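Local coordinates for protein toll (Drosophila melanogaster, PDB 4LXR), which is a Toll-like receptor whose leucine-rich-repeat ectodomain binds the cleaved cytokine spaetzle C-106, switching on signalling for antifungal defence and for dorsal-ventral patterning of the embryo, at residues A[270-275]-A[296-301]; A[317-322]-A[341-346]; A[365-370]-A[389-394]. One frame throughout, in Å; residues are numbered along the deposited sequence.

Interaction 1: residues A[270-275]-A[296-301]; sequences EVRLMN and ILRLRA. With NAG (2-acetamido-2-deoxy-beta-D-glucopyranose), chain D.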
loop_
_atom_site.group_PDB
_atom_site.type_symbol
_atom_site.label_atom_id
_atom_site.label_comp_id
_atom_site.label_asym_id
_atom_site.label_seq_id
_atom_site.Cartn_x
_atom_site.Cartn_y
_atom_site.Cartn_z
ATOM N N GLU A 270 0.736 31.129 8.852
ATOM C CA GLU A 270 0.453 30.149 7.804
ATOM C C GLU A 270 -0.284 30.826 6.660
ATOM O O GLU A 270 -1.250 31.558 6.891
ATOM C CB GLU A 270 -0.374 28.959 8.345
ATOM C CG GLU A 270 -0.973 28.046 7.246
ATOM C CD GLU A 270 -1.290 26.612 7.714
ATOM O OE1 GLU A 270 -1.602 25.754 6.855
ATOM O OE2 GLU A 270 -1.225 26.334 8.930
ATOM N N VAL A 271 0.194 30.611 5.434
ATOM C CA VAL A 271 -0.529 31.039 4.234
ATOM C C VAL A 271 -0.740 29.842 3.303
ATOM O O VAL A 271 0.186 29.051 3.080
ATOM C CB VAL A 271 0.200 32.188 3.480
ATOM C CG1 VAL A 271 -0.565 32.563 2.222
ATOM C CG2 VAL A 271 0.372 33.424 4.398
ATOM N N ARG A 272 -1.966 29.707 2.794
ATOM C CA ARG A 272 -2.329 28.680 1.821
ATOM C C ARG A 272 -2.774 29.313 0.509
ATOM O O ARG A 272 -3.732 30.101 0.477
ATOM C CB ARG A 272 -3.464 27.812 2.357
ATOM C CG ARG A 272 -3.089 26.899 3.500
ATOM C CD ARG A 272 -4.348 26.363 4.180
ATOM N NE ARG A 272 -4.027 25.608 5.389
ATOM C CZ ARG A 272 -4.883 24.803 6.007
ATOM N NH1 ARG A 272 -6.109 24.649 5.515
ATOM N NH2 ARG A 272 -4.516 24.162 7.112
ATOM N N LEU A 273 -2.064 28.990 -0.569
ATOM C CA LEU A 273 -2.541 29.295 -1.906
ATOM C C LEU A 273 -2.467 28.007 -2.720
ATOM O O LEU A 273 -1.530 27.800 -3.492
ATOM C CB LEU A 273 -1.738 30.432 -2.570
ATOM C CG LEU A 273 -2.476 31.103 -3.742
ATOM C CD1 LEU A 273 -2.098 32.560 -3.916
ATOM C CD2 LEU A 273 -2.290 30.370 -5.059
ATOM N N MET A 274 -3.472 27.156 -2.544
ATOM C CA MET A 274 -3.506 25.826 -3.145
ATOM C C MET A 274 -4.548 25.765 -4.250
ATOM O O MET A 274 -5.569 26.433 -4.170
ATOM C CB MET A 274 -3.836 24.797 -2.056
ATOM C CG MET A 274 -2.877 24.854 -0.855
ATOM S SD MET A 274 -3.562 24.076 0.602
ATOM C CE MET A 274 -3.669 22.370 0.023
ATOM N N ASN A 275 -4.292 24.962 -5.280
ATOM C CA ASN A 275 -5.292 24.708 -6.313
ATOM C C ASN A 275 -5.865 25.970 -6.942
ATOM O O ASN A 275 -7.076 26.107 -7.133
ATOM C CB ASN A 275 -6.409 23.828 -5.770
ATOM C CG ASN A 275 -5.905 22.481 -5.346
ATOM O OD1 ASN A 275 -5.287 21.759 -6.146
ATOM N ND2 ASN A 275 -6.133 22.131 -4.080
ATOM N N ILE A 296 4.359 28.040 8.085
ATOM C CA ILE A 296 3.794 27.076 7.136
ATOM C C ILE A 296 3.365 27.715 5.818
ATOM O O ILE A 296 2.652 28.735 5.803
ATOM C CB ILE A 296 2.566 26.376 7.737
ATOM C CG1 ILE A 296 2.973 25.578 8.976
ATOM C CG2 ILE A 296 1.888 25.472 6.681
ATOM C CD1 ILE A 296 1.807 25.162 9.835
ATOM N N LEU A 297 3.800 27.121 4.714
ATOM C CA LEU A 297 3.355 27.559 3.399
ATOM C C LEU A 297 2.864 26.392 2.561
ATOM O O LEU A 297 3.507 25.350 2.521
ATOM C CB LEU A 297 4.465 28.309 2.681
ATOM C CG LEU A 297 4.814 29.630 3.375
ATOM C CD1 LEU A 297 6.138 30.136 2.924
ATOM C CD2 LEU A 297 3.746 30.690 3.119
ATOM N N ARG A 298 1.705 26.572 1.926
ATOM C CA ARG A 298 1.157 25.601 0.985
ATOM C C ARG A 298 0.875 26.340 -0.297
ATOM O O ARG A 298 0.008 27.212 -0.339
ATOM C CB ARG A 298 -0.159 24.993 1.483
ATOM C CG ARG A 298 -0.183 24.576 2.940
ATOM C CD ARG A 298 0.807 23.461 3.248
ATOM N NE ARG A 298 0.584 22.959 4.604
ATOM C CZ ARG A 298 1.375 22.087 5.221
ATOM N NH1 ARG A 298 2.455 21.601 4.610
ATOM N NH2 ARG A 298 1.081 21.701 6.448
ATOM N N LEU A 299 1.593 25.976 -1.349
ATOM C CA LEU A 299 1.580 26.737 -2.583
ATOM C C LEU A 299 1.491 25.765 -3.748
ATOM O O LEU A 299 2.411 24.972 -3.998
ATOM C CB LEU A 299 2.852 27.589 -2.679
ATOM C CG LEU A 299 3.144 28.526 -1.488
ATOM C CD1 LEU A 299 4.577 29.065 -1.553
ATOM C CD2 LEU A 299 2.117 29.694 -1.417
ATOM N N ARG A 300 0.365 25.816 -4.444
ATOM C CA ARG A 300 0.133 24.958 -5.595
ATOM C C ARG A 300 -0.738 25.741 -6.561
ATOM O O ARG A 300 -1.926 25.975 -6.301
ATOM C CB ARG A 300 -0.568 23.664 -5.166
ATOM C CG ARG A 300 -0.910 22.782 -6.362
ATOM C CD ARG A 300 -2.128 21.926 -6.140
ATOM N NE ARG A 300 -2.314 20.992 -7.247
ATOM C CZ ARG A 300 -2.490 19.687 -7.085
ATOM N NH1 ARG A 300 -2.514 19.180 -5.862
ATOM N NH2 ARG A 300 -2.641 18.891 -8.134
ATOM N N ALA A 301 -0.149 26.162 -7.670
ATOM C CA ALA A 301 -0.826 27.068 -8.585
ATOM C C ALA A 301 -0.196 27.067 -9.986
ATOM O O ALA A 301 -0.272 28.067 -10.707
ATOM C CB ALA A 301 -0.820 28.466 -8.000
HETATM C C1 NAG D . 6.039 19.987 9.413
HETATM C C2 NAG D . 4.760 19.283 9.898
HETATM C C3 NAG D . 5.080 18.330 11.046
HETATM C C4 NAG D . 6.224 17.391 10.683
HETATM C C5 NAG D . 7.425 18.187 10.174
HETATM C C6 NAG D . 8.572 17.316 9.696
HETATM C C7 NAG D . 2.647 20.487 9.576
HETATM C C8 NAG D . 1.685 21.483 10.158
HETATM N N2 NAG D . 3.738 20.234 10.303
HETATM O O3 NAG D . 3.912 17.583 11.367
HETATM O O4 NAG D . 6.615 16.677 11.851
HETATM O O5 NAG D . 7.027 18.999 9.065
HETATM O O6 NAG D . 8.156 16.359 8.727
HETATM O O7 NAG D . 2.448 19.943 8.492
HETATM O O HOH W 1 -1.280 23.161 6.614
#
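Val271 and Leu297 pair across two parallel strands, 270-273 and 296-299, of successive leucine-rich repeats. Four backbone hydrogen bonds alternate between the strands. The shortest runs from Leu273 N to Arg298 O, at 2.7 Å.

Val271 and Leu273 turn with Leu297 and Leu299 to the buried face. There Val271 CB meets Leu297 CD2 at 3.9 Å, and Leu273 CD2 meets Ala301 CB.

Glu270, Ile296, Arg272 and Arg298 share the other face. The carboxylate of Glu270 lies against Ile296, and Glu270 OE2 is 3.4 Å from Ile296 CD1. Arg272 NE forms a salt bridge with Glu270 OE1 at 2.8 Å, reaching it from above the carboxylate plane. Arg298 CB packs on Met274 CG. A water bridges Arg298 NE and Glu270 OE1. Arg298 NH2 donates to NAG O7 at 3.0 Å, the acceptor lying near the guanidinium plane, while Arg298 NH1 bonds Ser321. Asn275 OD1 sits over one face of the Arg300 guanidinium; Asn275 ND2 bonds Asn59 of a spaetzle C-106 chain.

One carboxylate thus serves two arginines, directly and through water, on a face that reaches both glycan and ligand.

Interaction 2: residues A[317-322]-A[341-346]; sequences ITNISL and LLSLDL. With NAG (2-acetamido-2-deoxy-beta-D-glucopyranose), chain D.
Asn319 and Ser343 face each other at an N-glycosylation site on paired strands of LRR 8 and LRR 9. Asn319 ND2 is bonded covalently to NAG C1. In Asn319, CG lies anti to the carbonyl carbon (chi1 -62°), which leans the amide toward the neighbouring strand. Asn319 ND2 is 3.7 Å from Ser343 CB. The sugar ring passes close to the serine, with NAG O5 3.2 Å from Ser343 CB. Thr318 OG1 lies 2.7 Å from Asn319 OD1 and is also within hydrogen-bonding reach of Gln295 O.

The backbones run parallel, as in a leucine-rich-repeat solenoid, where each turn adds one strand. Thr318 O accepts from both Leu342 N and Ser343 N. Ile320 N, Asp345 N and Leu322 N complete the bonding along the pair.

The side chains of Ile320 and Leu344 point into the solenoid core, where Ile320 CB is 3.8 Å from Leu344 CD1. Leu341 crosses Ile320 at about a right angle, its CD1 3.7 Å from Ile320 CG1. Leu322 CB packs on Leu346 CD2.

On the glycan-bearing face, one water links Ile320 O with Ser343 OG. Another joins Ser321 OG to Asp345 OD2, while Arg298 NH1 bonds that serine hydroxyl and Ser347 OG bonds Asp345 OD1.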
loop_
_atom_site.group_PDB
_atom_site.type_symbol
_atom_site.label_atom_id
_atom_site.label_comp_id
_atom_site.label_asym_id
_atom_site.label_seq_id
_atom_site.Cartn_x
_atom_site.Cartn_y
_atom_site.Cartn_z
ATOM N N ILE A 317 10.280 29.606 9.309
ATOM C CA ILE A 317 9.536 28.669 8.472
ATOM C C ILE A 317 9.943 27.208 8.737
ATOM O O ILE A 317 11.132 26.873 8.741
ATOM C CB ILE A 317 9.708 28.999 6.981
ATOM C CG1 ILE A 317 9.166 30.414 6.703
ATOM C CG2 ILE A 317 8.990 27.983 6.140
ATOM C CD1 ILE A 317 9.274 30.847 5.264
ATOM N N THR A 318 8.956 26.350 8.973
ATOM C CA THR A 318 9.220 24.950 9.289
ATOM C C THR A 318 8.648 24.000 8.232
ATOM O O THR A 318 9.122 22.880 8.081
ATOM C CB THR A 318 8.635 24.577 10.669
ATOM O OG1 THR A 318 7.218 24.835 10.676
ATOM C CG2 THR A 318 9.328 25.385 11.793
ATOM N N ASN A 319 7.621 24.438 7.507
ATOM C CA ASN A 319 6.959 23.545 6.564
ATOM C C ASN A 319 6.632 24.249 5.279
ATOM O O ASN A 319 5.937 25.261 5.290
ATOM C CB ASN A 319 5.672 22.990 7.177
ATOM C CG ASN A 319 5.927 22.162 8.422
ATOM O OD1 ASN A 319 6.137 22.700 9.510
ATOM N ND2 ASN A 319 5.901 20.846 8.256
ATOM N N ILE A 320 7.141 23.721 4.169
ATOM C CA ILE A 320 6.859 24.280 2.854
ATOM C C ILE A 320 6.361 23.172 1.939
ATOM O O ILE A 320 7.033 22.159 1.756
ATOM C CB ILE A 320 8.115 24.895 2.214
ATOM C CG1 ILE A 320 8.720 25.966 3.113
ATOM C CG2 ILE A 320 7.808 25.449 0.822
ATOM C CD1 ILE A 320 9.920 26.672 2.477
ATOM N N SER A 321 5.173 23.364 1.386
ATOM C CA SER A 321 4.643 22.480 0.366
ATOM C C SER A 321 4.637 23.228 -0.956
ATOM O O SER A 321 3.921 24.215 -1.112
ATOM C CB SER A 321 3.235 22.034 0.738
ATOM O OG SER A 321 3.251 21.305 1.961
ATOM N N LEU A 322 5.456 22.762 -1.894
ATOM C CA LEU A 322 5.571 23.367 -3.212
ATOM C C LEU A 322 5.311 22.306 -4.268
ATOM O O LEU A 322 5.628 22.471 -5.446
ATOM C CB LEU A 322 6.943 24.016 -3.403
ATOM C CG LEU A 322 6.925 25.494 -2.991
ATOM C CD1 LEU A 322 8.324 26.006 -2.764
ATOM C CD2 LEU A 322 6.206 26.297 -4.064
ATOM N N LEU A 341 13.796 25.019 8.799
ATOM C CA LEU A 341 12.931 24.250 7.914
ATOM C C LEU A 341 13.014 22.768 8.282
ATOM O O LEU A 341 14.110 22.235 8.452
ATOM C CB LEU A 341 13.338 24.483 6.463
ATOM C CG LEU A 341 12.483 23.830 5.376
ATOM C CD1 LEU A 341 11.043 24.333 5.437
ATOM C CD2 LEU A 341 13.102 24.094 4.012
ATOM N N LEU A 342 11.861 22.122 8.456
ATOM C CA LEU A 342 11.822 20.708 8.845
ATOM C C LEU A 342 11.387 19.822 7.669
ATOM O O LEU A 342 11.884 18.714 7.484
ATOM C CB LEU A 342 10.870 20.490 10.027
ATOM C CG LEU A 342 11.177 21.234 11.329
ATOM C CD1 LEU A 342 10.104 20.934 12.380
ATOM C CD2 LEU A 342 12.597 20.905 11.853
ATOM N N SER A 343 10.446 20.324 6.887
ATOM C CA SER A 343 9.860 19.559 5.798
ATOM C C SER A 343 9.775 20.422 4.549
ATOM O O SER A 343 9.267 21.547 4.589
ATOM C CB SER A 343 8.452 19.110 6.186
ATOM O OG SER A 343 7.817 18.461 5.107
ATOM N N LEU A 344 10.303 19.903 3.450
ATOM C CA LEU A 344 10.186 20.544 2.148
ATOM C C LEU A 344 9.605 19.535 1.181
ATOM O O LEU A 344 10.112 18.411 1.060
ATOM C CB LEU A 344 11.557 20.993 1.627
ATOM C CG LEU A 344 11.518 21.636 0.245
ATOM C CD1 LEU A 344 10.649 22.906 0.257
ATOM C CD2 LEU A 344 12.924 21.977 -0.179
ATOM N N ASP A 345 8.544 19.933 0.496
ATOM C CA ASP A 345 7.905 19.069 -0.478
ATOM C C ASP A 345 7.969 19.745 -1.833
ATOM O O ASP A 345 7.393 20.816 -2.029
ATOM C CB ASP A 345 6.450 18.815 -0.091
ATOM C CG ASP A 345 5.803 17.714 -0.914
ATOM O OD1 ASP A 345 6.189 17.496 -2.093
ATOM O OD2 ASP A 345 4.897 17.054 -0.367
ATOM N N LEU A 346 8.674 19.108 -2.763
ATOM C CA LEU A 346 8.780 19.597 -4.130
ATOM C C LEU A 346 8.308 18.517 -5.093
ATOM O O LEU A 346 8.647 18.549 -6.274
ATOM C CB LEU A 346 10.231 19.958 -4.458
ATOM C CG LEU A 346 10.807 21.204 -3.797
ATOM C CD1 LEU A 346 12.304 21.243 -4.027
ATOM C CD2 LEU A 346 10.144 22.433 -4.387
HETATM C C1 NAG D . 6.039 19.987 9.413
HETATM C C2 NAG D . 4.760 19.283 9.898
HETATM C C3 NAG D . 5.080 18.330 11.046
HETATM C C4 NAG D . 6.224 17.391 10.683
HETATM C C5 NAG D . 7.425 18.187 10.174
HETATM C C6 NAG D . 8.572 17.316 9.696
HETATM C C7 NAG D . 2.647 20.487 9.576
HETATM C C8 NAG D . 1.685 21.483 10.158
HETATM N N2 NAG D . 3.738 20.234 10.303
HETATM O O3 NAG D . 3.912 17.583 11.367
HETATM O O4 NAG D . 6.615 16.677 11.851
HETATM O O5 NAG D . 7.027 18.999 9.065
HETATM O O6 NAG D . 8.156 16.359 8.727
HETATM O O7 NAG D . 2.448 19.943 8.492
HETATM O O HOH W 2 6.271 19.907 3.676
HETATM O O HOH W 3 3.563 18.547 1.872
#

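Interaction 3: residues A[365-370]-A[389-394]; sequences LTDLRL and LVTLVM. With NAG (2-acetamido-2-deoxy-beta-D-glucopyranose), chain D.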
loop_
_atom_site.group_PDB
_atom_site.type_symbol
_atom_site.label_atom_id
_atom_site.label_comp_id
_atom_site.label_asym_id
_atom_site.label_seq_id
_atom_site.Cartn_x
_atom_site.Cartn_y
_atom_site.Cartn_z
ATOM N N LEU A 365 16.569 20.214 8.320
ATOM C CA LEU A 365 15.621 19.502 7.462
ATOM C C LEU A 365 15.539 18.034 7.859
ATOM O O LEU A 365 16.564 17.377 7.950
ATOM C CB LEU A 365 16.054 19.591 5.997
ATOM C CG LEU A 365 14.961 19.344 4.961
ATOM C CD1 LEU A 365 13.812 20.347 5.133
ATOM C CD2 LEU A 365 15.553 19.430 3.554
ATOM N N THR A 366 14.326 17.526 8.094
ATOM C CA THR A 366 14.146 16.120 8.449
ATOM C C THR A 366 13.486 15.295 7.345
ATOM O O THR A 366 13.688 14.080 7.278
ATOM C CB THR A 366 13.354 15.945 9.763
ATOM O OG1 THR A 366 12.034 16.467 9.606
ATOM C CG2 THR A 366 14.060 16.678 10.920
ATOM N N ASP A 367 12.714 15.961 6.486
ATOM C CA ASP A 367 11.919 15.291 5.459
ATOM C C ASP A 367 12.048 16.034 4.155
ATOM O O ASP A 367 11.814 17.239 4.094
ATOM C CB ASP A 367 10.424 15.231 5.849
ATOM C CG ASP A 367 10.177 14.317 7.025
ATOM O OD1 ASP A 367 10.097 13.080 6.823
ATOM O OD2 ASP A 367 10.096 14.839 8.156
ATOM N N LEU A 368 12.417 15.315 3.104
ATOM C CA LEU A 368 12.623 15.946 1.820
ATOM C C LEU A 368 11.951 15.129 0.733
ATOM O O LEU A 368 12.309 13.978 0.504
ATOM C CB LEU A 368 14.122 16.138 1.540
ATOM C CG LEU A 368 14.456 16.718 0.168
ATOM C CD1 LEU A 368 13.647 18.028 -0.064
ATOM C CD2 LEU A 368 15.941 16.981 0.047
ATOM N N ARG A 369 10.973 15.732 0.062
ATOM C CA ARG A 369 10.196 15.035 -0.958
ATOM C C ARG A 369 10.497 15.593 -2.338
ATOM O O ARG A 369 10.136 16.732 -2.656
ATOM C CB ARG A 369 8.701 15.151 -0.664
ATOM C CG ARG A 369 8.305 14.779 0.764
ATOM C CD ARG A 369 8.430 13.282 1.029
ATOM N NE ARG A 369 7.555 12.492 0.158
ATOM C CZ ARG A 369 6.801 11.472 0.566
ATOM N NH1 ARG A 369 6.049 10.809 -0.307
ATOM N NH2 ARG A 369 6.807 11.106 1.844
ATOM N N LEU A 370 11.167 14.788 -3.158
ATOM C CA LEU A 370 11.522 15.194 -4.507
ATOM C C LEU A 370 10.921 14.267 -5.552
ATOM O O LEU A 370 11.304 14.320 -6.719
ATOM C CB LEU A 370 13.051 15.224 -4.665
ATOM C CG LEU A 370 13.761 16.274 -3.807
ATOM C CD1 LEU A 370 15.287 16.057 -3.805
ATOM C CD2 LEU A 370 13.409 17.660 -4.330
ATOM N N LEU A 389 18.515 15.029 8.187
ATOM C CA LEU A 389 17.506 14.467 7.283
ATOM C C LEU A 389 17.168 13.023 7.679
ATOM O O LEU A 389 18.061 12.227 7.920
ATOM C CB LEU A 389 18.004 14.517 5.840
ATOM C CG LEU A 389 16.940 14.236 4.777
ATOM C CD1 LEU A 389 15.843 15.300 4.840
ATOM C CD2 LEU A 389 17.582 14.169 3.386
ATOM N N VAL A 390 15.884 12.703 7.776
ATOM C CA VAL A 390 15.466 11.381 8.230
ATOM C C VAL A 390 14.907 10.555 7.060
ATOM O O VAL A 390 15.278 9.387 6.875
ATOM C CB VAL A 390 14.449 11.478 9.388
ATOM C CG1 VAL A 390 13.975 10.096 9.809
ATOM C CG2 VAL A 390 15.074 12.217 10.573
ATOM N N THR A 391 14.026 11.151 6.261
ATOM C CA THR A 391 13.586 10.465 5.052
ATOM C C THR A 391 13.753 11.311 3.792
ATOM O O THR A 391 13.439 12.502 3.779
ATOM C CB THR A 391 12.163 9.835 5.156
ATOM O OG1 THR A 391 11.237 10.564 4.367
ATOM C CG2 THR A 391 11.690 9.757 6.567
ATOM N N LEU A 392 14.299 10.665 2.760
ATOM C CA LEU A 392 14.548 11.257 1.456
ATOM C C LEU A 392 13.758 10.466 0.413
ATOM O O LEU A 392 13.942 9.244 0.265
ATOM C CB LEU A 392 16.050 11.219 1.123
ATOM C CG LEU A 392 16.478 11.759 -0.242
ATOM C CD1 LEU A 392 16.030 13.238 -0.409
ATOM C CD2 LEU A 392 18.007 11.621 -0.471
ATOM N N VAL A 393 12.866 11.152 -0.295
ATOM C CA VAL A 393 12.036 10.494 -1.309
ATOM C C VAL A 393 12.358 11.081 -2.676
ATOM O O VAL A 393 12.170 12.280 -2.900
ATOM C CB VAL A 393 10.520 10.626 -1.010
ATOM C CG1 VAL A 393 9.688 9.823 -2.013
ATOM C CG2 VAL A 393 10.213 10.167 0.396
ATOM N N MET A 394 12.883 10.239 -3.572
ATOM C CA MET A 394 13.264 10.677 -4.906
ATOM C C MET A 394 12.740 9.710 -5.947
ATOM O O MET A 394 13.344 9.528 -7.021
ATOM C CB MET A 394 14.781 10.830 -5.032
ATOM C CG MET A 394 15.368 11.813 -4.024
ATOM S SD MET A 394 17.080 12.199 -4.375
ATOM C CE MET A 394 16.982 12.993 -5.967
HETATM C C1 NAG D . 6.039 19.987 9.413
HETATM C C2 NAG D . 4.760 19.283 9.898
HETATM C C3 NAG D . 5.080 18.330 11.046
HETATM C C4 NAG D . 6.224 17.391 10.683
HETATM C C5 NAG D . 7.425 18.187 10.174
HETATM C C6 NAG D . 8.572 17.316 9.696
HETATM C C7 NAG D . 2.647 20.487 9.576
HETATM C C8 NAG D . 1.685 21.483 10.158
HETATM N N2 NAG D . 3.738 20.234 10.303
HETATM O O3 NAG D . 3.912 17.583 11.367
HETATM O O4 NAG D . 6.615 16.677 11.851
HETATM O O5 NAG D . 7.027 18.999 9.065
HETATM O O6 NAG D . 8.156 16.359 8.727
HETATM O O7 NAG D . 2.448 19.943 8.492
#
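LRR 10 and LRR 11 of the solenoid meet here through parallel strands 367-369 and 391-393, Leu368 pairing with Leu392. Five backbone hydrogen bonds tie the two segments. Two of them end on Thr366 O, which takes Val390 N at 2.6 Å and Thr391 N at 3.1 Å. The remaining three alternate, from Leu368 N to Thr391 O, from Val393 N to Leu368 O and from Leu370 N to Val393 O.

The core side is leucine-rich. Leu368 and Leu392 run abreast, with Leu368 CD2 3.8 Å from Leu392 CD1. Leu389 CD1 packs against Leu368 CB and the Thr366 carbonyl group. Leu370 CD1 reaches Met394 CE at 4.1 Å.

On the opposite side, Arg369 has two deposited conformers. In the one given, it folds over Val393 through bends at chi2 and chi3. Val393 CG2 then sits over one face of the guanidinium, toward its rim, and 3.5 Å from Arg369 NE. In this same conformer Arg369 NH1 forms a salt bridge with Glu371. Nearer the start of the strand, NAG O6 donates to Asp367 OD2 at 2.5 Å. Asp367 OD1 lies 3.7 Å from Thr391 CG2.

On the leucine side the side chains thus meet through apolar packing, while the backbones are joined by hydrogen bonds. The other side offers a carboxylate that anchors a sugar hydroxyl.

How the interactions relate
The three contacts follow one another along the chain, joining LRR 6 to 7, LRR 8 to 9 and LRR 10 to 11. Their six strands are consecutive and parallel in the solenoid of the ectodomain. Centres of interactions 1 and 2 lie 11 Å apart, and those of 2 and 3 lie 10 Å apart. Each neighbouring pair touches: Leu297 O is 2.8 Å from Ser321 N, and Leu342 O is 2.8 Å from Thr366 N. Interactions 1 and 3 do not touch, their nearest atoms being about 10 Å apart. One sugar still connects all three. It is attached in interaction 2 and hydrogen-bonded in both others, so the glycan spans several repeats beside the spaetzle contact of interaction 1.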